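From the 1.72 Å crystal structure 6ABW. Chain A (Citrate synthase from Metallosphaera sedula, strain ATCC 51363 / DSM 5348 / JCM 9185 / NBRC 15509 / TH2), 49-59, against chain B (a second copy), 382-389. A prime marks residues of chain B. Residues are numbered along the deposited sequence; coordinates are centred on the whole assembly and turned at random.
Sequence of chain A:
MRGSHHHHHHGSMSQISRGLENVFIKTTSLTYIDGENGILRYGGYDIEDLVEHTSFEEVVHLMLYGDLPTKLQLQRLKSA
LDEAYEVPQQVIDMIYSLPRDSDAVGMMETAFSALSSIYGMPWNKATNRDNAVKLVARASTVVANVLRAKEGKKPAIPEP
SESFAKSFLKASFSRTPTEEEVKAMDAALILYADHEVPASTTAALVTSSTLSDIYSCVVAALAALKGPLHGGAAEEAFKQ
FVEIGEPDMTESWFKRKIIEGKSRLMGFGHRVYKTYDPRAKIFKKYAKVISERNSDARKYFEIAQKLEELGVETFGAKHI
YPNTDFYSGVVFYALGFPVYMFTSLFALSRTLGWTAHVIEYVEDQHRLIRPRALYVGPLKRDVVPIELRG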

ATOM      1  N   ASP A  49      24.291 -19.232 -12.476  1.00 14.54           N
ATOM      2  CA  ASP A  49      24.277 -20.649 -12.019  1.00 14.66           C
ATOM      3  C   ASP A  49      22.825 -21.012 -11.723  1.00 14.98           C
ATOM      4  O   ASP A  49      22.331 -22.112 -12.125  1.00 16.12           O
ATOM      5  N   LEU A  50      22.112 -20.113 -11.019  1.00 12.65           N
ATOM      6  CA  LEU A  50      20.703 -20.409 -10.753  1.00 13.78           C
ATOM      7  C   LEU A  50      19.889 -20.516 -12.002  1.00 13.50           C
ATOM      8  O   LEU A  50      18.995 -21.415 -12.149  1.00 13.18           O
ATOM      9  N   VAL A  51      20.130 -19.602 -12.952  1.00 13.58           N
ATOM     10  CA  VAL A  51      19.252 -19.619 -14.153  1.00 12.54           C
ATOM     11  C   VAL A  51      19.515 -20.867 -14.975  1.00 14.93           C
ATOM     12  O   VAL A  51      18.581 -21.552 -15.421  1.00 14.53           O
ATOM     13  N   GLU A  52      20.793 -21.170 -15.150  1.00 16.28           N
ATOM     14  CA  GLU A  52      21.179 -22.322 -16.001  1.00 18.13           C
ATOM     15  C   GLU A  52      20.772 -23.678 -15.393  1.00 17.41           C
ATOM     16  O   GLU A  52      20.343 -24.533 -16.129  1.00 16.35           O
ATOM     17  N   HIS A  53      20.924 -23.838 -14.090  1.00 16.33           N
ATOM     18  CA  HIS A  53      20.869 -25.138 -13.434  1.00 16.65           C
ATOM     19  C   HIS A  53      19.678 -25.339 -12.488  1.00 18.48           C
ATOM     20  O   HIS A  53      19.514 -26.455 -11.952  1.00 19.56           O
ATOM     21  N   THR A  54      18.845 -24.300 -12.239  1.00 15.79           N
ATOM     22  CA  THR A  54      17.695 -24.494 -11.349  1.00 16.35           C
ATOM     23  C   THR A  54      16.401 -24.115 -12.070  1.00 18.37           C
ATOM     24  O   THR A  54      16.226 -24.423 -13.213  1.00 22.56           O
ATOM     25  N   SER A  55      15.452 -23.573 -11.353  1.00 18.50           N
ATOM     26  CA  SER A  55      14.114 -23.278 -11.878  1.00 15.96           C
ATOM     27  C   SER A  55      13.524 -22.265 -10.896  1.00 13.82           C
ATOM     28  O   SER A  55      14.023 -22.070  -9.784  1.00 12.78           O
ATOM     29  N   PHE A  56      12.472 -21.607 -11.304  1.00 12.74           N
ATOM     30  CA  PHE A  56      11.856 -20.631 -10.423  1.00 13.08           C
ATOM     31  C   PHE A  56      11.381 -21.283  -9.119  1.00 12.79           C
ATOM     32  O   PHE A  56      11.600 -20.741  -8.044  1.00 11.22           O
ATOM     33  N   GLU A  57      10.756 -22.467  -9.202  1.00 12.35           N
ATOM     34  CA  GLU A  57      10.301 -23.161  -7.959  1.00 13.03           C
ATOM     35  C   GLU A  57      11.430 -23.394  -6.977  1.00 11.46           C
ATOM     36  O   GLU A  57      11.312 -23.176  -5.782  1.00 11.67           O
ATOM     37  N   GLU A  58      12.580 -23.790  -7.509  1.00 12.16           N
ATOM     38  CA  GLU A  58      13.759 -23.938  -6.682  1.00 13.16           C
ATOM     39  C   GLU A  58      14.265 -22.663  -6.074  1.00 12.91           C
ATOM     40  O   GLU A  58      14.659 -22.653  -4.943  1.00 12.02           O
ATOM     41  N   VAL A  59      14.190 -21.560  -6.819  1.00 12.36           N
ATOM     42  CA  VAL A  59      14.571 -20.298  -6.294  1.00 11.86           C
ATOM     43  C   VAL A  59      13.533 -19.749  -5.265  1.00 10.89           C
ATOM     44  O   VAL A  59      13.912 -19.118  -4.299  1.00 10.81           O
TER
ATOM     45  N   ASP B 382      28.273 -23.153  -4.928  1.00 23.45           N
ATOM     46  CA  ASP B 382      27.988 -23.612  -6.254  1.00 23.75           C
ATOM     47  C   ASP B 382      26.706 -24.426  -6.187  1.00 20.18           C
ATOM     48  O   ASP B 382      26.497 -25.149  -5.214  1.00 19.35           O
ATOM     49  N   VAL B 383      25.897 -24.359  -7.236  1.00 19.66           N
ATOM     50  CA  VAL B 383      24.668 -25.129  -7.272  1.00 21.00           C
ATOM     51  C   VAL B 383      25.096 -26.596  -7.410  1.00 23.79           C
ATOM     52  O   VAL B 383      25.948 -26.932  -8.230  1.00 21.70           O
ATOM     53  N   VAL B 384      24.407 -27.442  -6.669  1.00 24.84           N
ATOM     54  CA  VAL B 384      24.598 -28.881  -6.727  1.00 29.59           C
ATOM     55  C   VAL B 384      23.318 -29.500  -7.294  1.00 26.03           C
ATOM     56  O   VAL B 384      22.208 -29.065  -6.961  1.00 22.50           O
ATOM     57  N   PRO B 385      23.449 -30.498  -8.152  1.00 23.64           N
ATOM     58  CA  PRO B 385      22.267 -31.204  -8.679  1.00 26.47           C
ATOM     59  C   PRO B 385      21.353 -31.755  -7.585  1.00 22.12           C
ATOM     60  O   PRO B 385      21.829 -32.206  -6.560  1.00 19.92           O
ATOM     61  N   ILE B 386      20.054 -31.747  -7.829  1.00 21.65           N
ATOM     62  CA  ILE B 386      19.088 -32.051  -6.788  1.00 21.48           C
ATOM     63  C   ILE B 386      19.317 -33.438  -6.124  1.00 21.03           C
ATOM     64  O   ILE B 386      19.185 -33.548  -4.908  1.00 22.09           O
ATOM     65  N   GLU B 387      19.761 -34.408  -6.906  1.00 23.05           N
ATOM     66  CA  GLU B 387      20.059 -35.794  -6.400  1.00 28.36           C
ATOM     67  C   GLU B 387      21.129 -35.805  -5.294  1.00 27.79           C
ATOM     68  O   GLU B 387      21.085 -36.628  -4.392  1.00 34.70           O
ATOM     69  N   LEU B 388      22.051 -34.848  -5.347  1.00 25.45           N
ATOM     70  CA  LEU B 388      23.066 -34.672  -4.323  1.00 26.20           C
ATOM     71  C   LEU B 388      22.703 -33.833  -3.147  1.00 28.77           C
ATOM     72  O   LEU B 388      23.547 -33.587  -2.248  1.00 27.82           O
ATOM     73  N   ARG B 389      21.459 -33.342  -3.095  1.00 25.90           N
ATOM     74  CA  ARG B 389      21.063 -32.562  -1.964  1.00 25.82           C
ATOM     75  C   ARG B 389      20.514 -33.514  -0.898  1.00 30.86           C
ATOM     76  O   ARG B 389      20.194 -33.038   0.138  1.00 31.78           O
TER

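Small contacts between protein subunits often place one apolar side chain between two polar anchors, and this pair of stretches from two copies of citrate synthase is a compact example. Asp49, chi1 t, points toward chain B, and its two carboxylate oxygens have separate partners. OD2 accepts a hydrogen bond from the backbone N of Val383′ at 3.0 Å, nearly straight, while OD1 is held by His53 ND1 at 2.8 Å within its own helix. Water 1 donates both to Asp49 OD1 (2.6 Å) and to Val383′ O (2.9 Å), so both backbone polar groups of Val383′ are tied to this aspartate.

The Val383′ side chain (t) fills the middle. Leu50 (m, t) leaves its backbone sideways, yet its CD2 reaches Val383′ CG2 at 3.9 Å. His53 (m) borders the valine, and Thr54 (p) sets CG2 3.8 Å from Val383′ CG1 while its OG1 donates back to Leu50 O.

Glu58 (m, t) forms the second anchor: its OE1 makes a salt bridge with Arg389′ NH1 at 2.8 Å, approaching the guanidinium edge, with a weak bond from NH2. Arg389′ (m, t, t) is steadied by NE and NH2 donating to Val384′ O. Water 2 joins His53 O, Glu58 OE1 and Arg389′ NH2.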

ATOM      1  CB  ASP A  49      25.195 -20.725 -10.769  1.00 16.67           C
ATOM      2  CG  ASP A  49      25.700 -22.190 -10.384  1.00 24.39           C
ATOM      3  OD1 ASP A  49      25.443 -23.210 -11.137  1.00 24.11           O
ATOM      4  OD2 ASP A  49      26.319 -22.262  -9.273  1.00 27.52           O
ATOM      5  CB  LEU A  50      20.110 -19.361  -9.801  1.00 13.25           C
ATOM      6  CG  LEU A  50      20.680 -19.451  -8.398  1.00 13.29           C
ATOM      7  CD1 LEU A  50      20.186 -18.242  -7.627  1.00 14.73           C
ATOM      8  CD2 LEU A  50      20.307 -20.779  -7.706  1.00 14.24           C
ATOM      9  CB  VAL A  51      19.381 -18.352 -15.021  1.00 12.67           C
ATOM     10  CG1 VAL A  51      18.693 -18.548 -16.394  1.00 11.79           C
ATOM     11  CG2 VAL A  51      18.723 -17.176 -14.330  1.00 13.24           C
ATOM     12  CB  GLU A  52      22.670 -22.304 -16.194  1.00 22.50           C
ATOM     13  CG  GLU A  52      23.241 -23.429 -17.062  1.00 29.64           C
ATOM     14  CD  GLU A  52      22.772 -23.467 -18.521  1.00 34.78           C
ATOM     15  OE1 GLU A  52      22.016 -22.565 -18.982  1.00 34.78           O
ATOM     16  OE2 GLU A  52      23.194 -24.433 -19.213  1.00 41.54           O
ATOM     17  CB  HIS A  53      22.154 -25.372 -12.673  1.00 18.72           C
ATOM     18  CG  HIS A  53      23.367 -25.385 -13.540  1.00 21.24           C
ATOM     19  ND1 HIS A  53      24.424 -24.513 -13.358  1.00 23.60           N
ATOM     20  CD2 HIS A  53      23.729 -26.212 -14.553  1.00 24.02           C
ATOM     21  CE1 HIS A  53      25.369 -24.782 -14.255  1.00 26.51           C
ATOM     22  NE2 HIS A  53      24.974 -25.813 -14.985  1.00 29.48           N
ATOM     23  CB  THR A  54      17.861 -23.877  -9.942  1.00 16.94           C
ATOM     24  OG1 THR A  54      17.684 -22.477 -10.005  1.00 15.87           O
ATOM     25  CG2 THR A  54      19.250 -24.196  -9.344  1.00 16.29           C
ATOM     26  CB  SER A  55      13.213 -24.494 -11.896  1.00 18.23           C
ATOM     27  OG  SER A  55      13.006 -24.979 -10.583  1.00 17.70           O
ATOM     28  CB  PHE A  56      10.710 -19.910 -11.132  1.00 13.77           C
ATOM     29  CG  PHE A  56      10.105 -18.782 -10.302  1.00 14.11           C
ATOM     30  CD1 PHE A  56      10.888 -17.760  -9.853  1.00 13.92           C
ATOM     31  CD2 PHE A  56       8.741 -18.765 -10.000  1.00 14.32           C
ATOM     32  CE1 PHE A  56      10.347 -16.705  -9.156  1.00 14.45           C
ATOM     33  CE2 PHE A  56       8.206 -17.741  -9.286  1.00 13.85           C
ATOM     34  CZ  PHE A  56       9.021 -16.694  -8.831  1.00 13.88           C
ATOM     35  CB  GLU A  57       9.659 -24.510  -8.277  1.00 14.32           C
ATOM     36  CG  GLU A  57       8.363 -24.379  -9.078  1.00 14.53           C
ATOM     37  CD  GLU A  57       8.484 -24.544 -10.606  1.00 15.40           C
ATOM     38  OE1 GLU A  57       9.451 -24.020 -11.213  1.00 16.75           O
ATOM     39  OE2 GLU A  57       7.553 -25.104 -11.236  1.00 17.49           O
ATOM     40  CB  GLU A  58      14.888 -24.683  -7.448  1.00 13.95           C
ATOM     41  CG  GLU A  58      14.578 -26.162  -7.705  1.00 16.23           C
ATOM     42  CD  GLU A  58      15.565 -26.824  -8.701  1.00 18.57           C
ATOM     43  OE1 GLU A  58      16.477 -27.570  -8.227  1.00 25.16           O
ATOM     44  OE2 GLU A  58      15.506 -26.540  -9.940  1.00 21.42           O
ATOM     45  CB  VAL A  59      14.859 -19.278  -7.468  1.00 12.61           C
ATOM     46  CG1 VAL A  59      15.028 -17.879  -6.935  1.00 13.04           C
ATOM     47  CG2 VAL A  59      16.083 -19.670  -8.252  1.00 13.47           C
TER
ATOM     48  CB  ASP B 382      29.136 -24.510  -6.801  1.00 28.91           C
ATOM     49  CG  ASP B 382      30.445 -23.745  -7.052  1.00 35.74           C
ATOM     50  OD1 ASP B 382      30.469 -22.497  -7.096  1.00 39.45           O
ATOM     51  OD2 ASP B 382      31.469 -24.426  -7.254  1.00 45.64           O
ATOM     52  CB  VAL B 383      23.730 -24.794  -8.459  1.00 20.46           C
ATOM     53  CG1 VAL B 383      22.607 -25.825  -8.609  1.00 22.03           C
ATOM     54  CG2 VAL B 383      23.127 -23.392  -8.331  1.00 20.81           C
ATOM     55  CB  VAL B 384      25.026 -29.284  -5.297  1.00 31.35           C
ATOM     56  CG1 VAL B 384      24.206 -30.384  -4.691  1.00 31.40           C
ATOM     57  CG2 VAL B 384      26.535 -29.487  -5.263  1.00 33.69           C
ATOM     58  CB  PRO B 385      22.864 -32.367  -9.486  1.00 28.41           C
ATOM     59  CG  PRO B 385      24.306 -32.012  -9.686  1.00 27.95           C
ATOM     60  CD  PRO B 385      24.714 -31.128  -8.580  1.00 28.95           C
ATOM     61  CB  ILE B 386      17.626 -31.869  -7.304  1.00 23.13           C
ATOM     62  CG1 ILE B 386      16.640 -31.774  -6.130  1.00 24.02           C
ATOM     63  CG2 ILE B 386      17.275 -32.908  -8.338  1.00 25.83           C
ATOM     64  CD1 ILE B 386      15.174 -31.501  -6.586  1.00 23.86           C
ATOM     65  CB  GLU B 387      20.515 -36.687  -7.564  1.00 33.07           C
ATOM     66  CG  GLU B 387      19.463 -36.998  -8.645  1.00 41.68           C
ATOM     67  CD  GLU B 387      19.184 -35.865  -9.675  1.00 50.45           C
ATOM     68  OE1 GLU B 387      18.069 -35.965 -10.296  1.00 54.30           O
ATOM     69  OE2 GLU B 387      20.021 -34.880  -9.857  1.00 40.01           O
ATOM     70  CB  LEU B 388      24.319 -34.111  -4.962  1.00 27.78           C
ATOM     71  CG  LEU B 388      25.012 -34.975  -5.981  1.00 29.14           C
ATOM     72  CD1 LEU B 388      26.014 -34.133  -6.743  1.00 31.86           C
ATOM     73  CD2 LEU B 388      25.763 -36.071  -5.299  1.00 27.58           C
ATOM     74  CB  ARG B 389      20.039 -31.477  -2.400  1.00 27.27           C
ATOM     75  CG  ARG B 389      20.597 -30.499  -3.458  1.00 23.52           C
ATOM     76  CD  ARG B 389      19.526 -29.508  -3.959  1.00 23.54           C
ATOM     77  NE  ARG B 389      19.905 -28.940  -5.243  1.00 19.14           N
ATOM     78  CZ  ARG B 389      19.057 -28.474  -6.143  1.00 18.27           C
ATOM     79  NH1 ARG B 389      17.722 -28.397  -5.866  1.00 17.09           N
ATOM     80  NH2 ARG B 389      19.550 -28.030  -7.286  1.00 18.38           N
TER
HETATM   81  O   HOH W   1      26.624 -25.413 -10.610  1.00 37.75           O
HETATM   82  O   HOH W   2      18.135 -27.935 -10.113  1.00 39.06           O